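Local structure of putative NTP pyrophosphohydrolase (Exiguobacterium sibiricum 255-15, 3NL9) at the interface of chains A and B. The protein probably hydrolyses nucleoside triphosphates to monophosphates and pyrophosphate, as an all-helical member of the MazG-like and phosphoribosyl-ATP pyrophosphohydrolase group. Sequence-based numbering; all coordinates share one arbitrary frame. Chains: chain A/B, putative NTP pyrophosphohydrolase.

Contact 1: the interface of chains A and B. Residues chain A 97, 100-101, 104; chain B 44, 48, 123.
B:Glu44 and A:Asp100 meet across the interface of the two chains, carboxylate to carboxylate. This two-fold symmetric interface suggests, but does not prove, a biological dimer. In this all-alpha NTP pyrophosphohydrolase family, acidic side chains on paired helices commonly bind the catalytic magnesium. B:Glu44, B:Glu48 and A:Asp100 may belong to such a set.

The two carboxylates are turned almost perpendicular, with their planes 89° apart. OD2 of A:Asp100 lies 3.6 Å from OE2 of B:Glu44, and the two make no direct hydrogen bond. Water 1 joins them. It is 2.7 Å from A:Asp100 OD2 and 3.1 Å from B:Glu44 OE2. The other carboxylate oxygen, B:Glu44 OE1, rests 3.6 Å from the CA of A:Ala97. The aliphatic parts also touch, with the CB of A:Asp100 3.7 Å from the carboxylate carbon CD of B:Glu44.

B:Glu44 reaches this place by a bend at its second torsion (chi2 -74°), which folds the carboxylate back along helix 87-112 of chain A. The methyl CB of A:Ala97 packs 3.5 Å from the backbone O of B:Glu44. One helical turn along, B:Glu48 CB comes to 4.1 Å from the same A:Ala97 CB. A:Phe104 borders the CG of B:Glu44 through ring atom CE2. Its ring plane is 23° from the carboxylate plane. On the far side of A:Asp100, both methyls of B:Val123, from helix 117-128, lie beside OD1. B:Val123 CG1 is 3.8 Å from A:Asp100 OD1.

Contact 2: the interface of chains A and B. Residues chain A 45, 101, 104-105, 107-108; chain B 37, 40-41, 44, 105.
B:Arg37 turns its chain at the third torsion (chi3 63°), which lays the guanidinium against the backbone of A:Gly107 and A:Ser108. A:Phe104 holds its CG anti to its own carbonyl carbon (chi1 -80°), and this points the ring at helix 31-52 of chain B.

The guanidinium donates hydrogen bonds in its own plane. B:Arg37 NE donates to the hydroxyl OG of A:Ser108 at 2.8 Å. B:Arg37 NH2 donates to the backbone O of A:Phe104 at 2.9 Å, nearly straight at 164° and on a carbonyl lone pair. A:Phe104 O also accepts from A:Ser108 OG, 3.2 Å away, with the donor tilted from the carbonyl plane. The carbonyl is thus gripped by both chains. The backbone C of A:Gly107 lies over one guanidinium face, near its rim.

The ring of A:Phe104 carries the CB of B:Trp40 on one face, 3.8 Å from the ring centroid, as a CH-pi contact. B:Arg37 NH2 sits at the ring edge, in plane. B:Thr41 turns OG1 towards the CB of A:Phe104, 3.5 Å away, and its CG2 packs on the CG1 of A:Ile105. B:Thr41 OG1 donates to the backbone O of B:Arg37 at 2.7 Å, and water 2 links it to A:Ser108 OG. A:Ile105 and B:Ile105 face tip to tip, but the modelled distance between their end methyls is doubtful.

This polar and aromatic patch locks helix 87-112 of one chain against helix 31-52 of the other, and probably helps hold the two chains together.

Contact 3: the interface of chains A and B. Residues chain A 29, 34, 38, 94, 97-98; chain B 44-45, 49, 108-109.
The ring of B:Phe49 lies among groups of chain A. At its edge, in plane, is the backbone C of A:Gly34, and B:Phe49 CE2 is 3.5 Å from A:Gly34 O. A:Gln94 and A:Leu98 flank the ring on opposite sides. The aliphatic stem of A:Gln94 stands off the plane over the rim, with A:Gln94 CG 3.7 Å from B:Phe49 CE1. Its amide is turned 28° from the ring plane. A:Leu98 CD2 lies off the other side, near B:Phe49 CD1. The A:Ile29 and B:Phe49 side chains cross at about a right angle, and A:Ile29 CD1 lies level with the ring, 4.0 Å from B:Phe49 CZ. A:Leu98 CB lies over the face of B:Phe109, towards the rim, 3.5 Å from B:Phe109 CZ.

B:Phe49 has CG anti to its backbone N (chi1 175°), and this swings the ring away from its own helix into the partner. A:Ala97 CB packs beside the start of the side chain, 3.8 Å from B:Phe49 CA. Both end methyls of A:Leu98 press on B:Ser108, and A:Leu98 CD2 is 3.6 Å from B:Ser108 CB.

No direct polar bond crosses the chains here. A:Gln94 OE1 accepts from A:Ile29 N at 2.9 Å. A:Gln94 NE2 donates to A:Ile29 O at 3.0 Å. Both bonds use carbonyl lone pairs. They fix the amide's rotation and tie the loop before helix 31-52 to helix 87-112. The patch lies where these helices of both chains come together, with that loop bordering the rim of B:Phe49.

Contact 1: the interface of chains A and B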
loop_
_atom_site.group_PDB
_atom_site.type_symbol
_atom_site.label_atom_id
_atom_site.label_comp_id
_atom_site.label_asym_id
_atom_site.label_seq_id
_atom_site.Cartn_x
_atom_site.Cartn_y
_atom_site.Cartn_z
ATOM N N ALA A 97 3.896 9.493 -4.065
ATOM C CA ALA A 97 4.406 8.229 -3.502
ATOM C C ALA A 97 3.248 7.298 -3.061
ATOM O O ALA A 97 3.281 6.099 -3.278
ATOM C CB ALA A 97 5.321 8.522 -2.348
ATOM N N ASP A 100 1.580 5.643 -6.263
ATOM C CA ASP A 100 2.346 4.482 -6.737
ATOM C C ASP A 100 2.270 3.282 -5.755
ATOM O O ASP A 100 2.166 2.154 -6.188
ATOM C CB ASP A 100 3.809 4.824 -7.061
ATOM C CG ASP A 100 3.982 5.675 -8.340
ATOM O OD1 ASP A 100 3.054 5.783 -9.179
ATOM O OD2 ASP A 100 5.069 6.276 -8.471
ATOM N N ALA A 101 2.361 3.530 -4.456
ATOM C CA ALA A 101 2.252 2.465 -3.458
ATOM C C ALA A 101 0.903 1.716 -3.617
ATOM O O ALA A 101 0.859 0.487 -3.704
ATOM C CB ALA A 101 2.395 3.046 -2.001
ATOM N N PHE A 104 0.989 -0.512 -6.675
ATOM C CA PHE A 104 1.744 -1.763 -6.427
ATOM C C PHE A 104 0.966 -2.767 -5.563
ATOM O O PHE A 104 1.036 -3.952 -5.774
ATOM C CB PHE A 104 3.105 -1.448 -5.787
ATOM C CG PHE A 104 4.169 -0.991 -6.800
ATOM C CD1 PHE A 104 4.560 -1.844 -7.818
ATOM C CD2 PHE A 104 4.770 0.252 -6.703
ATOM C CE1 PHE A 104 5.542 -1.482 -8.722
ATOM C CE2 PHE A 104 5.766 0.629 -7.600
ATOM C CZ PHE A 104 6.136 -0.236 -8.627
ATOM N N GLU B 44 8.198 3.025 -2.662
ATOM C CA GLU B 44 7.275 4.160 -2.728
ATOM C C GLU B 44 6.668 4.517 -1.361
ATOM O O GLU B 44 6.813 5.651 -0.906
ATOM C CB GLU B 44 6.213 3.883 -3.796
ATOM C CG GLU B 44 6.822 3.779 -5.193
ATOM C CD GLU B 44 7.245 5.138 -5.766
ATOM O OE1 GLU B 44 6.839 6.205 -5.227
ATOM O OE2 GLU B 44 8.019 5.144 -6.740
ATOM N N GLU B 48 10.397 6.843 -0.851
ATOM C CA GLU B 48 10.018 8.089 -1.552
ATOM C C GLU B 48 9.104 8.947 -0.697
ATOM O O GLU B 48 9.274 10.159 -0.649
ATOM C CB GLU B 48 9.298 7.829 -2.905
ATOM C CG GLU B 48 10.117 7.083 -3.905
ATOM C CD GLU B 48 11.171 7.960 -4.600
ATOM O OE1 GLU B 48 11.020 9.208 -4.610
ATOM O OE2 GLU B 48 12.137 7.380 -5.150
ATOM N N VAL B 123 -1.984 8.251 -13.114
ATOM C CA VAL B 123 -0.914 7.221 -13.156
ATOM C C VAL B 123 -1.329 6.125 -14.118
ATOM O O VAL B 123 -0.559 5.704 -14.987
ATOM C CB VAL B 123 -0.612 6.658 -11.726
ATOM C CG1 VAL B 123 0.292 5.437 -11.772
ATOM C CG2 VAL B 123 0.078 7.707 -10.878
HETATM O O HOH W 1 7.516 7.277 -8.912
#

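Contact 2: the interface of chains A and B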
loop_
_atom_site.group_PDB
_atom_site.type_symbol
_atom_site.label_atom_id
_atom_site.label_comp_id
_atom_site.label_asym_id
_atom_site.label_seq_id
_atom_site.Cartn_x
_atom_site.Cartn_y
_atom_site.Cartn_z
ATOM N N ALA A 45 2.480 -4.819 4.505
ATOM C CA ALA A 45 2.862 -5.077 3.088
ATOM C C ALA A 45 4.201 -5.804 2.964
ATOM O O ALA A 45 4.444 -6.467 1.945
ATOM C CB ALA A 45 2.937 -3.792 2.301
ATOM N N ALA A 101 2.361 3.530 -4.456
ATOM C CA ALA A 101 2.252 2.465 -3.458
ATOM C C ALA A 101 0.903 1.716 -3.617
ATOM O O ALA A 101 0.859 0.487 -3.704
ATOM C CB ALA A 101 2.395 3.046 -2.001
ATOM N N PHE A 104 0.989 -0.512 -6.675
ATOM C CA PHE A 104 1.744 -1.763 -6.427
ATOM C C PHE A 104 0.966 -2.767 -5.563
ATOM O O PHE A 104 1.036 -3.952 -5.774
ATOM C CB PHE A 104 3.105 -1.448 -5.787
ATOM C CG PHE A 104 4.169 -0.991 -6.800
ATOM C CD1 PHE A 104 4.560 -1.844 -7.818
ATOM C CD2 PHE A 104 4.770 0.252 -6.703
ATOM C CE1 PHE A 104 5.542 -1.482 -8.722
ATOM C CE2 PHE A 104 5.766 0.629 -7.600
ATOM C CZ PHE A 104 6.136 -0.236 -8.627
ATOM N N ILE A 105 0.258 -2.263 -4.566
ATOM C CA ILE A 105 -0.598 -3.095 -3.734
ATOM C C ILE A 105 -1.624 -3.758 -4.645
ATOM O O ILE A 105 -1.773 -4.982 -4.658
ATOM C CB ILE A 105 -1.254 -2.251 -2.643
ATOM C CG1 ILE A 105 -0.252 -2.047 -1.496
ATOM C CG2 ILE A 105 -2.560 -2.920 -2.114
ATOM C CD1 ILE A 105 -0.547 -0.828 -0.633
ATOM N N GLY A 107 -1.462 -4.343 -7.767
ATOM C CA GLY A 107 -0.779 -5.331 -8.623
ATOM C C GLY A 107 -0.493 -6.644 -7.927
ATOM O O GLY A 107 -0.515 -7.715 -8.548
ATOM N N SER A 108 -0.209 -6.580 -6.644
ATOM C CA SER A 108 -0.106 -7.770 -5.824
ATOM C C SER A 108 -1.455 -8.519 -5.722
ATOM O O SER A 108 -1.461 -9.736 -5.779
ATOM C CB SER A 108 0.501 -7.431 -4.433
ATOM O OG SER A 108 1.776 -6.797 -4.583
ATOM N N ARG B 37 7.730 -7.593 -5.035
ATOM C CA ARG B 37 6.563 -6.751 -4.873
ATOM C C ARG B 37 6.611 -5.974 -3.601
ATOM O O ARG B 37 6.289 -4.796 -3.606
ATOM C CB ARG B 37 5.283 -7.569 -5.008
ATOM C CG ARG B 37 5.164 -8.173 -6.457
ATOM C CD ARG B 37 3.774 -8.310 -6.911
ATOM N NE ARG B 37 3.151 -6.999 -6.992
ATOM C CZ ARG B 37 3.175 -6.183 -8.047
ATOM N NH1 ARG B 37 3.774 -6.520 -9.204
ATOM N NH2 ARG B 37 2.579 -5.014 -7.931
ATOM N N TRP B 40 9.194 -3.164 -4.163
ATOM C CA TRP B 40 8.672 -2.060 -4.965
ATOM C C TRP B 40 7.674 -1.219 -4.201
ATOM O O TRP B 40 7.647 0.023 -4.358
ATOM C CB TRP B 40 8.021 -2.561 -6.240
ATOM C CG TRP B 40 8.956 -3.300 -7.139
ATOM C CD1 TRP B 40 10.279 -3.054 -7.313
ATOM C CD2 TRP B 40 8.629 -4.374 -8.037
ATOM N NE1 TRP B 40 10.807 -3.921 -8.232
ATOM C CE2 TRP B 40 9.821 -4.738 -8.702
ATOM C CE3 TRP B 40 7.447 -5.057 -8.347
ATOM C CZ2 TRP B 40 9.878 -5.778 -9.642
ATOM C CZ3 TRP B 40 7.501 -6.104 -9.288
ATOM C CH2 TRP B 40 8.705 -6.444 -9.922
ATOM N N THR B 41 6.826 -1.886 -3.405
ATOM C CA THR B 41 5.766 -1.190 -2.657
ATOM C C THR B 41 6.421 -0.271 -1.628
ATOM O O THR B 41 6.074 0.918 -1.521
ATOM C CB THR B 41 4.779 -2.208 -1.993
ATOM O OG1 THR B 41 4.294 -3.141 -2.985
ATOM C CG2 THR B 41 3.597 -1.508 -1.328
ATOM N N GLU B 44 8.198 3.025 -2.662
ATOM C CA GLU B 44 7.275 4.160 -2.728
ATOM C C GLU B 44 6.668 4.517 -1.361
ATOM O O GLU B 44 6.813 5.651 -0.906
ATOM C CB GLU B 44 6.213 3.883 -3.796
ATOM C CG GLU B 44 6.822 3.779 -5.193
ATOM C CD GLU B 44 7.245 5.138 -5.766
ATOM O OE1 GLU B 44 6.839 6.205 -5.227
ATOM O OE2 GLU B 44 8.019 5.144 -6.740
ATOM N N ILE B 105 -2.637 2.614 3.499
ATOM C CA ILE B 105 -2.370 3.533 2.404
ATOM C C ILE B 105 -3.530 4.520 2.335
ATOM O O ILE B 105 -3.338 5.737 2.367
ATOM C CB ILE B 105 -2.191 2.760 1.099
ATOM C CG1 ILE B 105 -0.762 2.197 1.042
ATOM C CG2 ILE B 105 -2.471 3.663 -0.141
ATOM C CD1 ILE B 105 -0.611 1.000 0.114
HETATM O O HOH W 2 2.399 -5.223 -2.604
#

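Contact 3: the interface of chains A and B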
loop_
_atom_site.group_PDB
_atom_site.type_symbol
_atom_site.label_atom_id
_atom_site.label_comp_id
_atom_site.label_asym_id
_atom_site.label_seq_id
_atom_site.Cartn_x
_atom_site.Cartn_y
_atom_site.Cartn_z
ATOM N N ILE A 29 1.625 15.712 5.298
ATOM C CA ILE A 29 1.689 14.936 6.549
ATOM C C ILE A 29 3.033 15.258 7.253
ATOM O O ILE A 29 4.106 15.114 6.647
ATOM C CB ILE A 29 1.557 13.412 6.271
ATOM C CG1 ILE A 29 0.210 13.079 5.637
ATOM C CG2 ILE A 29 1.703 12.602 7.575
ATOM C CD1 ILE A 29 0.152 11.675 5.060
ATOM N N GLY A 34 4.312 10.757 9.416
ATOM C CA GLY A 34 4.603 9.912 8.245
ATOM C C GLY A 34 5.426 8.669 8.571
ATOM O O GLY A 34 5.215 7.594 7.980
ATOM N N ALA A 38 4.219 4.978 7.543
ATOM C CA ALA A 38 5.117 4.150 6.729
ATOM C C ALA A 38 5.400 2.813 7.413
ATOM O O ALA A 38 5.346 1.748 6.801
ATOM C CB ALA A 38 6.421 4.922 6.462
ATOM N N GLN A 94 4.370 13.347 -1.427
ATOM C CA GLN A 94 3.662 12.331 -0.660
ATOM C C GLN A 94 2.530 11.703 -1.479
ATOM O O GLN A 94 2.409 10.467 -1.558
ATOM C CB GLN A 94 3.090 12.955 0.611
ATOM C CG GLN A 94 4.115 13.182 1.663
ATOM C CD GLN A 94 3.643 14.055 2.817
ATOM O OE1 GLN A 94 2.553 14.583 2.787
ATOM N NE2 GLN A 94 4.474 14.195 3.848
ATOM N N ALA A 97 3.896 9.493 -4.065
ATOM C CA ALA A 97 4.406 8.229 -3.502
ATOM C C ALA A 97 3.248 7.298 -3.061
ATOM O O ALA A 97 3.281 6.099 -3.278
ATOM C CB ALA A 97 5.321 8.522 -2.348
ATOM N N LEU A 98 2.229 7.874 -2.442
ATOM C CA LEU A 98 1.091 7.108 -1.938
ATOM C C LEU A 98 0.328 6.475 -3.119
ATOM O O LEU A 98 -0.147 5.337 -3.029
ATOM C CB LEU A 98 0.169 7.986 -1.078
ATOM C CG LEU A 98 0.675 8.340 0.330
ATOM C CD1 LEU A 98 -0.286 9.280 1.008
ATOM C CD2 LEU A 98 0.962 7.116 1.211
ATOM N N GLU B 44 8.198 3.025 -2.662
ATOM C CA GLU B 44 7.275 4.160 -2.728
ATOM C C GLU B 44 6.668 4.517 -1.361
ATOM O O GLU B 44 6.813 5.651 -0.906
ATOM C CB GLU B 44 6.213 3.883 -3.796
ATOM C CG GLU B 44 6.822 3.779 -5.193
ATOM C CD GLU B 44 7.245 5.138 -5.766
ATOM O OE1 GLU B 44 6.839 6.205 -5.227
ATOM O OE2 GLU B 44 8.019 5.144 -6.740
ATOM N N ALA B 45 6.044 3.559 -0.684
ATOM C CA ALA B 45 5.311 3.869 0.575
ATOM C C ALA B 45 6.247 4.260 1.719
ATOM O O ALA B 45 5.814 4.951 2.653
ATOM C CB ALA B 45 4.471 2.697 1.019
ATOM N N PHE B 49 8.131 8.315 -0.035
ATOM C CA PHE B 49 7.208 9.023 0.867
ATOM C C PHE B 49 7.970 9.774 1.992
ATOM O O PHE B 49 7.652 10.952 2.322
ATOM C CB PHE B 49 6.206 8.008 1.436
ATOM C CG PHE B 49 5.282 8.559 2.452
ATOM C CD1 PHE B 49 4.173 9.297 2.068
ATOM C CD2 PHE B 49 5.514 8.353 3.811
ATOM C CE1 PHE B 49 3.304 9.816 3.029
ATOM C CE2 PHE B 49 4.653 8.887 4.778
ATOM C CZ PHE B 49 3.563 9.620 4.388
ATOM N N SER B 108 -3.413 7.115 5.020
ATOM C CA SER B 108 -2.459 8.149 4.674
ATOM C C SER B 108 -3.061 9.187 3.698
ATOM O O SER B 108 -2.812 10.368 3.864
ATOM C CB SER B 108 -1.135 7.525 4.149
ATOM O OG SER B 108 -0.588 6.621 5.115
ATOM N N PHE B 109 -3.808 8.755 2.669
ATOM C CA PHE B 109 -4.563 9.714 1.879
ATOM C C PHE B 109 -5.477 10.530 2.780
ATOM O O PHE B 109 -5.509 11.753 2.656
ATOM C CB PHE B 109 -5.367 9.083 0.716
ATOM C CG PHE B 109 -4.518 8.722 -0.470
ATOM C CD1 PHE B 109 -4.122 9.702 -1.378
ATOM C CD2 PHE B 109 -4.073 7.439 -0.656
ATOM C CE1 PHE B 109 -3.341 9.391 -2.449
ATOM C CE2 PHE B 109 -3.279 7.118 -1.735
ATOM C CZ PHE B 109 -2.918 8.098 -2.636
#

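Contacts 1 and 2 have C-alpha centres about 7 Å apart, contacts 1 and 3 about 8 Å, and contacts 2 and 3 about 12 Å. They form one continuous surface, with contact 1 sharing residues with each neighbour. B:Glu44 belongs to all three. A:Ala101 and A:Phe104 join contacts 1 and 2, and A:Ala97 joins contacts 1 and 3. Helices 31-52 and 87-112 supply nearly all of the surface. Two-fold symmetry repeats each contact with the chains exchanged. Chain packing and the acidic groups of a likely metal site share the same helices. If the dimer is the working form, assembly may shape the active site.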